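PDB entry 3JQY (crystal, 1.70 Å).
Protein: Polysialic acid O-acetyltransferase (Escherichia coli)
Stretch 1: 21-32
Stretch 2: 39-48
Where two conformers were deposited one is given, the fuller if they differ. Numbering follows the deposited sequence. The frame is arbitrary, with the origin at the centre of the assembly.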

# COMPACT_ATOMS: atom_id res chain seq x y z
N GLN B 21 30.89 -0.45 21.11
CA GLN B 21 30.44 -0.47 22.50
C GLN B 21 29.37 0.59 22.74
O GLN B 21 29.30 1.58 22.01
N ASP B 22 28.52 0.38 23.75
CA ASP B 22 27.56 1.40 24.14
C ASP B 22 28.24 2.43 25.05
O ASP B 22 29.44 2.35 25.28
N SER B 23 27.47 3.38 25.58
CA SER B 23 28.06 4.49 26.33
C SER B 23 28.70 4.05 27.64
O SER B 23 29.54 4.76 28.19
N ARG B 24 28.30 2.89 28.16
CA ARG B 24 28.91 2.41 29.39
C ARG B 24 29.98 1.36 29.10
O ARG B 24 30.38 0.60 29.99
N LEU B 25 30.44 1.33 27.85
CA LEU B 25 31.57 0.48 27.47
C LEU B 25 31.24 -1.00 27.34
O LEU B 25 32.14 -1.85 27.42
N LYS B 26 29.97 -1.32 27.12
CA LYS B 26 29.53 -2.70 26.91
C LYS B 26 29.51 -3.02 25.41
O LYS B 26 28.91 -2.29 24.62
N THR B 27 30.15 -4.12 25.02
CA THR B 27 30.23 -4.47 23.61
C THR B 27 28.86 -4.85 23.04
O THR B 27 28.11 -5.61 23.65
N GLN B 28 28.54 -4.29 21.87
CA GLN B 28 27.30 -4.61 21.16
C GLN B 28 27.61 -4.91 19.70
O GLN B 28 27.59 -4.01 18.85
N ASP B 29 27.89 -6.17 19.40
CA ASP B 29 28.35 -6.54 18.06
C ASP B 29 27.30 -6.36 16.97
O ASP B 29 27.62 -6.40 15.78
N SER B 30 26.04 -6.15 17.35
CA SER B 30 24.97 -6.02 16.36
C SER B 30 24.70 -4.57 15.97
O SER B 30 23.95 -4.32 15.04
N PHE B 31 25.30 -3.63 16.69
CA PHE B 31 25.05 -2.21 16.43
C PHE B 31 26.24 -1.47 15.83
O PHE B 31 27.40 -1.77 16.12
N SER B 32 25.93 -0.51 14.97
CA SER B 32 26.89 0.51 14.59
C SER B 32 26.37 1.80 15.18
O SER B 32 25.17 2.06 15.15
N GLY B 39 26.76 14.78 24.71
CA GLY B 39 25.91 14.38 25.82
C GLY B 39 25.01 13.20 25.54
O GLY B 39 24.19 12.84 26.38
N ASN B 40 25.16 12.59 24.36
CA ASN B 40 24.30 11.47 23.98
C ASN B 40 24.63 10.18 24.73
O ASN B 40 25.78 9.92 25.06
N VAL B 41 23.60 9.37 24.98
CA VAL B 41 23.77 8.13 25.73
C VAL B 41 23.05 6.96 25.06
O VAL B 41 21.89 7.08 24.70
N PHE B 42 23.76 5.85 24.90
CA PHE B 42 23.18 4.62 24.40
C PHE B 42 23.43 3.56 25.46
O PHE B 42 24.58 3.24 25.76
N VAL B 43 22.36 3.05 26.06
CA VAL B 43 22.47 1.98 27.04
C VAL B 43 21.82 0.74 26.45
O VAL B 43 20.63 0.75 26.12
N CYS B 44 22.60 -0.32 26.30
CA CYS B 44 22.12 -1.51 25.60
C CYS B 44 22.36 -2.76 26.42
O CYS B 44 23.49 -3.04 26.83
N GLY B 45 21.30 -3.52 26.66
CA GLY B 45 21.39 -4.75 27.42
C GLY B 45 21.93 -5.92 26.61
O GLY B 45 22.47 -5.74 25.52
N ASP B 46 21.80 -7.12 27.16
CA ASP B 46 22.22 -8.32 26.46
C ASP B 46 21.12 -8.75 25.50
O ASP B 46 20.10 -9.29 25.92
N LEU B 47 21.32 -8.49 24.21
CA LEU B 47 20.29 -8.72 23.22
C LEU B 47 20.28 -10.17 22.77
O LEU B 47 21.21 -10.92 23.03
N VAL B 48 19.20 -10.55 22.09
CA VAL B 48 19.09 -11.90 21.56
C VAL B 48 18.79 -11.89 20.06
O VAL B 48 18.04 -11.04 19.57

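A turn-rich loop is laid along the short strand 41-44 mainly through side-chain-to-backbone hydrogen bonds, with one backbone-to-backbone bond, and a small apolar cluster and a salt bridge complete a contact that buries 611 Å² in total. Registry is set at Ser23, where Ser23 CA lies 5.2 Å from Phe42 CA. Ser23 N donates to Phe42 O (2.9 Å, 165°), and Phe42 N donates to Ser23 OG (2.8 Å, 171°), the m rotamer placing the hydroxyl at the strand. Asp22, chi1 p, points toward the strand and divides its carboxylate. Asp22 OD2 accepts from Cys44 N (3.0 Å, 161°), while Asp22 OD1 accepts from Arg24 N (3.0 Å) and Lys26 N (2.9 Å), bracing the type I turn from Asp22 to Leu25. Arg24 starts sideways, but its end comes nearer: Arg24 NH2 reaches Cys44 O (2.9 Å, 132°), and Arg24 NE forms a salt bridge with Asp22 OD2 (3.1 Å), its hydrogen bond weak at 121°. Lys26, t through chi3, extends so that Lys26 NZ meets Asp46 OD1 at 2.6 Å, a salt bridge. Gln28, m at chi1 and chi2, also points toward stretch 2, near Cys44 and Gly45. In the apolar part, Phe42 (t) presents its edge to the face of Phe31 (m), with centroids 5.0 Å apart and planes at 53°; Leu47 CD1 approaches the Phe31 ring edge, 3.7 Å from Phe31 CE2.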

# COMPACT_ATOMS: atom_id res chain seq x y z
CB GLN B 21 31.62 -0.27 23.46
CG GLN B 21 32.66 -1.40 23.45
CD GLN B 21 33.77 -1.22 24.47
OE1 GLN B 21 34.08 -0.10 24.88
NE2 GLN B 21 34.37 -2.32 24.89
CB ASP B 22 26.30 0.80 24.77
CG ASP B 22 26.54 0.25 26.17
OD1 ASP B 22 27.65 0.40 26.70
OD2 ASP B 22 25.59 -0.32 26.75
CB SER B 23 27.02 5.59 26.57
OG SER B 23 26.53 6.09 25.34
CB ARG B 24 27.85 1.89 30.37
CG ARG B 24 27.01 0.77 29.81
CD ARG B 24 25.61 0.80 30.37
NE ARG B 24 24.79 -0.23 29.75
CZ ARG B 24 24.58 -1.43 30.28
NH1 ARG B 24 25.11 -1.74 31.45
NH2 ARG B 24 23.83 -2.31 29.64
CB LEU B 25 32.72 0.69 28.45
CG LEU B 25 33.67 1.83 28.10
CD1 LEU B 25 32.95 2.91 27.30
CD2 LEU B 25 34.30 2.42 29.35
CB LYS B 26 28.14 -2.92 27.51
CG LYS B 26 27.62 -4.35 27.33
CD LYS B 26 26.18 -4.49 27.81
CE LYS B 26 25.68 -5.92 27.63
NZ LYS B 26 26.46 -6.89 28.45
CB THR B 27 31.23 -5.62 23.37
OG1 THR B 27 30.85 -6.75 24.16
CG2 THR B 27 32.63 -5.19 23.77
CB GLN B 28 26.32 -3.43 21.23
CG GLN B 28 25.83 -3.11 22.63
CD GLN B 28 25.04 -4.25 23.25
OE1 GLN B 28 24.83 -4.29 24.46
NE2 GLN B 28 24.58 -5.18 22.41
CB ASP B 29 28.90 -7.97 18.06
CG ASP B 29 27.96 -8.97 18.70
OD1 ASP B 29 26.73 -8.77 18.62
OD2 ASP B 29 28.45 -9.96 19.28
CB SER B 30 23.68 -6.68 16.86
OG SER B 30 22.91 -5.78 17.64
CB PHE B 31 24.64 -1.50 17.73
CG PHE B 31 23.16 -1.49 17.98
CD1 PHE B 31 22.40 -0.39 17.65
CD2 PHE B 31 22.54 -2.58 18.58
CE1 PHE B 31 21.03 -0.36 17.89
CE2 PHE B 31 21.17 -2.57 18.82
CZ PHE B 31 20.42 -1.46 18.48
CB SER B 32 27.00 0.61 13.07
OG SER B 32 25.79 1.08 12.50
CB ASN B 40 24.40 11.23 22.47
CG ASN B 40 23.91 12.42 21.67
OD1 ASN B 40 24.60 12.89 20.76
ND2 ASN B 40 22.73 12.92 22.01
CB VAL B 41 23.25 8.29 27.17
CG1 VAL B 41 23.28 6.96 27.88
CG2 VAL B 41 24.08 9.33 27.92
CB PHE B 42 23.83 4.25 23.06
CG PHE B 42 23.39 2.93 22.49
CD1 PHE B 42 22.11 2.43 22.72
CD2 PHE B 42 24.24 2.19 21.69
CE1 PHE B 42 21.71 1.22 22.18
CE2 PHE B 42 23.85 0.97 21.15
CZ PHE B 42 22.58 0.49 21.39
CB VAL B 43 21.76 2.34 28.36
CG1 VAL B 43 21.88 1.20 29.35
CG2 VAL B 43 22.34 3.62 28.94
CB CYS B 44 22.81 -1.63 24.25
SG CYS B 44 22.01 -2.80 23.12
CB ASP B 46 22.54 -9.42 27.46
CG ASP B 46 23.78 -9.12 28.26
OD1 ASP B 46 24.81 -8.77 27.65
OD2 ASP B 46 23.74 -9.22 29.51
CB LEU B 47 20.50 -7.81 22.01
CG LEU B 47 20.62 -6.33 22.35
CD1 LEU B 47 20.80 -5.53 21.06
CD2 LEU B 47 19.42 -5.84 23.15
CB VAL B 48 18.01 -12.73 22.30
CG1 VAL B 48 18.43 -12.98 23.74
CG2 VAL B 48 16.66 -12.04 22.24